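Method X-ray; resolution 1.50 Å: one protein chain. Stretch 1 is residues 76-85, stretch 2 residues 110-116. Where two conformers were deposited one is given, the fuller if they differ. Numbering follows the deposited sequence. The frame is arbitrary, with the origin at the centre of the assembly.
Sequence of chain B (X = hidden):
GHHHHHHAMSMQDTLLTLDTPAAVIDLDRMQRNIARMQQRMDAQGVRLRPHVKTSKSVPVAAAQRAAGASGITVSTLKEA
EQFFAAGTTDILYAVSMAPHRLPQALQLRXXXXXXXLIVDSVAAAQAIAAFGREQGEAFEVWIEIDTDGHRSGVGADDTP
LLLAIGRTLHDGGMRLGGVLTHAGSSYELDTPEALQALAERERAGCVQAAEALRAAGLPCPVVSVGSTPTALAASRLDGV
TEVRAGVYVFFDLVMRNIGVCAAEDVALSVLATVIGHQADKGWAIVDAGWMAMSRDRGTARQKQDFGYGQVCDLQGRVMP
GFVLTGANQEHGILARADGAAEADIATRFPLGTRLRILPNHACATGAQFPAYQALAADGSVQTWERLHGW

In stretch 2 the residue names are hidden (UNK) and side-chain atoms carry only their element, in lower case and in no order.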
# COMPACT_ATOMS: atom_id res chain seq x y z
N THR B 76 -0.77 -0.35 16.26
CA THR B 76 0.61 -0.84 16.38
C THR B 76 1.26 -0.17 17.59
O THR B 76 0.85 0.95 17.93
CB THR B 76 1.47 -0.53 15.14
OG1 THR B 76 1.57 0.91 14.96
CG2 THR B 76 0.92 -1.15 13.86
N LEU B 77 2.27 -0.82 18.18
CA LEU B 77 3.01 -0.12 19.25
C LEU B 77 3.85 1.04 18.67
O LEU B 77 4.16 1.95 19.43
CB LEU B 77 3.84 -1.07 20.14
CG LEU B 77 2.94 -1.99 20.96
CD1 LEU B 77 3.86 -2.88 21.80
CD2 LEU B 77 1.98 -1.17 21.85
N LYS B 78 4.17 1.02 17.36
CA LYS B 78 4.89 2.18 16.81
C LYS B 78 4.01 3.40 16.90
O LYS B 78 4.49 4.50 17.22
CB LYS B 78 5.35 1.93 15.37
CG LYS B 78 6.32 3.02 14.84
CD LYS B 78 6.62 2.87 13.34
CE LYS B 78 7.95 3.41 12.89
NZ LYS B 78 8.39 2.73 11.60
N GLU B 79 2.72 3.26 16.61
CA GLU B 79 1.79 4.38 16.78
C GLU B 79 1.78 4.78 18.27
O GLU B 79 1.79 5.99 18.57
CB GLU B 79 0.40 3.98 16.39
CG GLU B 79 0.15 3.95 14.90
CD GLU B 79 -1.04 3.05 14.64
OE1 GLU B 79 -0.85 1.93 14.10
OE2 GLU B 79 -2.17 3.41 15.00
N ALA B 80 1.71 3.82 19.21
CA ALA B 80 1.71 4.25 20.64
C ALA B 80 3.00 5.06 20.97
O ALA B 80 2.89 6.10 21.64
CB ALA B 80 1.64 3.00 21.52
N GLU B 81 4.19 4.59 20.44
CA GLU B 81 5.42 5.30 20.75
C GLU B 81 5.33 6.74 20.20
O GLU B 81 5.71 7.73 20.89
CB GLU B 81 6.57 4.38 20.18
CG GLU B 81 7.94 4.96 20.13
CD GLU B 81 8.88 4.01 19.35
OE1 GLU B 81 9.23 4.30 18.11
OE2 GLU B 81 9.29 2.98 19.96
N GLN B 82 4.85 6.90 18.94
CA GLN B 82 4.83 8.23 18.26
C GLN B 82 3.89 9.14 19.01
O GLN B 82 4.20 10.32 19.27
CB GLN B 82 4.34 8.05 16.79
CG GLN B 82 3.97 9.40 16.08
CD GLN B 82 3.64 9.26 14.57
OE1 GLN B 82 4.48 8.91 13.71
NE2 GLN B 82 2.45 9.67 14.23
N PHE B 83 2.67 8.69 19.26
CA PHE B 83 1.67 9.57 19.85
C PHE B 83 1.99 9.86 21.33
O PHE B 83 1.77 11.00 21.78
CB PHE B 83 0.21 9.04 19.66
CG PHE B 83 -0.23 9.24 18.27
CD1 PHE B 83 -0.79 10.45 17.88
CD2 PHE B 83 -0.09 8.22 17.31
CE1 PHE B 83 -1.19 10.66 16.52
CE2 PHE B 83 -0.48 8.42 15.95
CZ PHE B 83 -1.02 9.66 15.55
N PHE B 84 2.59 8.88 22.04
CA PHE B 84 3.02 9.20 23.43
C PHE B 84 4.16 10.25 23.44
O PHE B 84 4.11 11.18 24.28
CB PHE B 84 3.50 7.94 24.15
CG PHE B 84 4.01 8.24 25.55
CD1 PHE B 84 3.12 8.71 26.54
CD2 PHE B 84 5.37 8.05 25.85
CE1 PHE B 84 3.64 9.06 27.82
CE2 PHE B 84 5.88 8.36 27.13
CZ PHE B 84 5.00 8.85 28.08
N ALA B 85 5.09 10.14 22.50
CA ALA B 85 6.18 11.13 22.41
C ALA B 85 5.57 12.53 22.15
O ALA B 85 6.14 13.56 22.53
CB ALA B 85 7.16 10.78 21.31
N UNK B 110 6.30 2.35 31.73
CA UNK B 110 7.28 2.83 32.68
C UNK B 110 7.68 4.26 32.37
O UNK B 110 7.99 4.98 33.32
n UNK B 110 10.12 -3.61 35.05
c UNK B 110 10.37 -2.51 34.23
n UNK B 110 11.45 -2.45 33.48
c UNK B 110 8.24 0.57 33.36
c UNK B 110 8.50 1.93 32.74
c UNK B 110 9.52 -0.32 33.32
n UNK B 110 9.47 -1.52 34.19
N UNK B 111 7.60 4.69 31.11
CA UNK B 111 7.85 6.12 30.73
C UNK B 111 6.67 7.04 30.94
O UNK B 111 6.79 8.25 30.75
n UNK B 111 9.77 3.81 26.01
c UNK B 111 9.34 5.65 28.71
c UNK B 111 9.19 4.94 25.46
c UNK B 111 9.74 6.37 27.39
n UNK B 111 8.66 4.85 24.29
c UNK B 111 8.15 6.25 29.15
n UNK B 111 9.10 6.12 26.14
N UNK B 112 5.50 6.49 31.36
CA UNK B 112 4.37 7.28 31.68
C UNK B 112 3.21 7.18 30.73
O UNK B 112 2.22 7.92 30.89
N UNK B 113 3.25 6.22 29.81
CA UNK B 113 2.11 6.06 28.92
C UNK B 113 1.05 5.14 29.58
O UNK B 113 1.38 4.05 30.05
s UNK B 113 1.24 5.25 26.37
c UNK B 113 2.59 5.43 27.61
N UNK B 114 -0.20 5.57 29.62
CA UNK B 114 -1.28 4.76 30.21
C UNK B 114 -1.79 3.88 29.11
O UNK B 114 -2.89 4.06 28.53
o UNK B 114 -2.82 3.90 32.29
c UNK B 114 -2.39 5.63 30.71
o UNK B 114 -4.53 5.15 31.72
c UNK B 114 -3.34 4.81 31.58
N UNK B 115 -0.95 2.93 28.76
CA UNK B 115 -1.17 2.07 27.58
C UNK B 115 -2.02 0.86 28.02
O UNK B 115 -1.63 0.15 28.97
c UNK B 115 0.14 0.55 25.95
c UNK B 115 1.55 0.00 25.75
c UNK B 115 -0.45 1.21 24.66
c UNK B 115 0.24 1.57 27.10
N UNK B 116 -3.09 0.62 27.30
CA UNK B 116 -4.00 -0.53 27.56
C UNK B 116 -3.79 -1.56 26.47
O UNK B 116 -3.61 -1.21 25.27
c UNK B 116 -6.08 2.95 28.16
c UNK B 116 -5.48 -0.08 27.51
n UNK B 116 -5.76 4.17 29.07
c UNK B 116 -5.94 0.65 28.76
c UNK B 116 -5.45 1.89 29.08
O HOH W 1 7.66 7.20 22.79
O HOH W 2 8.70 2.31 22.46

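Position 110 carries seven side-chain atoms: three carbons, a nitrogen, then a carbon holding two more nitrogens. That is a guanidinium on a three-carbon stem, so the residue is arginine. Arg110 stays out of the contact, its side chain out of reach of stretch 1, and it finds a hydrogen bond elsewhere in the structure.

Position 111 has the same inventory, three carbons, a nitrogen and a carbon bearing two nitrogens, but its CA-to-CB bond points toward the helix. CB lies 3.7 Å from Phe84 CE2, and a terminal nitrogen comes 4.2 Å from Glu81 CG. This is again arginine. Arg111 makes no direct hydrogen bond to Glu81; two waters carry the link. Each donates to Glu81, one to the backbone O at 2.8 Å and the other to OE2 at 2.7 Å, and each accepts from Arg111 NH2, at 3.0 and 3.1 Å respectively.

Position 112 has no side-chain atoms and is glycine. Its phi of 110° closes a Schellman motif at the end of a helix. A CB here would jam against the carbonyl O of Arg111, which alone calls for glycine, and would also sit 3.7 Å from Phe84 CZ.

Position 113 shows one carbon and then one sulfur. Its CB lies over one face of the Phe84 ring, 3.7 Å from the ring centroid, a CH-pi contact, and the sulfur sits obliquely, 4.7 Å from the same centroid. The residue is cysteine.

Position 114 has two carbons, the second carrying two oxygens, and points away from the helix: aspartate. Asp114 begins the strand and contributes nothing across the contact.

Position 115 has four carbons forked at the second, and its CA-to-CB bond points toward the helix. One terminal carbon lies 4.2 Å from Ala80 CB and the other 4.1 Å from Leu77 CD2. This is leucine.

Position 116 has four carbons in a row ending in nitrogen: lysine. Lys116 is out of reach of the helix and turns back to its own strand, where NZ donates to Asp114 O at 2.9 Å and forms a salt bridge with Asp114 OD2 at 3.1 Å, the hydrogen bond in that pair being weak.

The contact works by packing, with no direct hydrogen bond between the stretches. Phe84 is the centrepiece, its ring edge meeting Arg111 O (3.3 Å from CZ) and one face receiving Cys113. Alternation in stretch 2 sends 113 and 115 toward the helix and 114 away, while Leu115 packs against Leu77 and Ala80, and water bridges finish the exposed margin.

Stretch 2, residues 110-116: RRGCDLK
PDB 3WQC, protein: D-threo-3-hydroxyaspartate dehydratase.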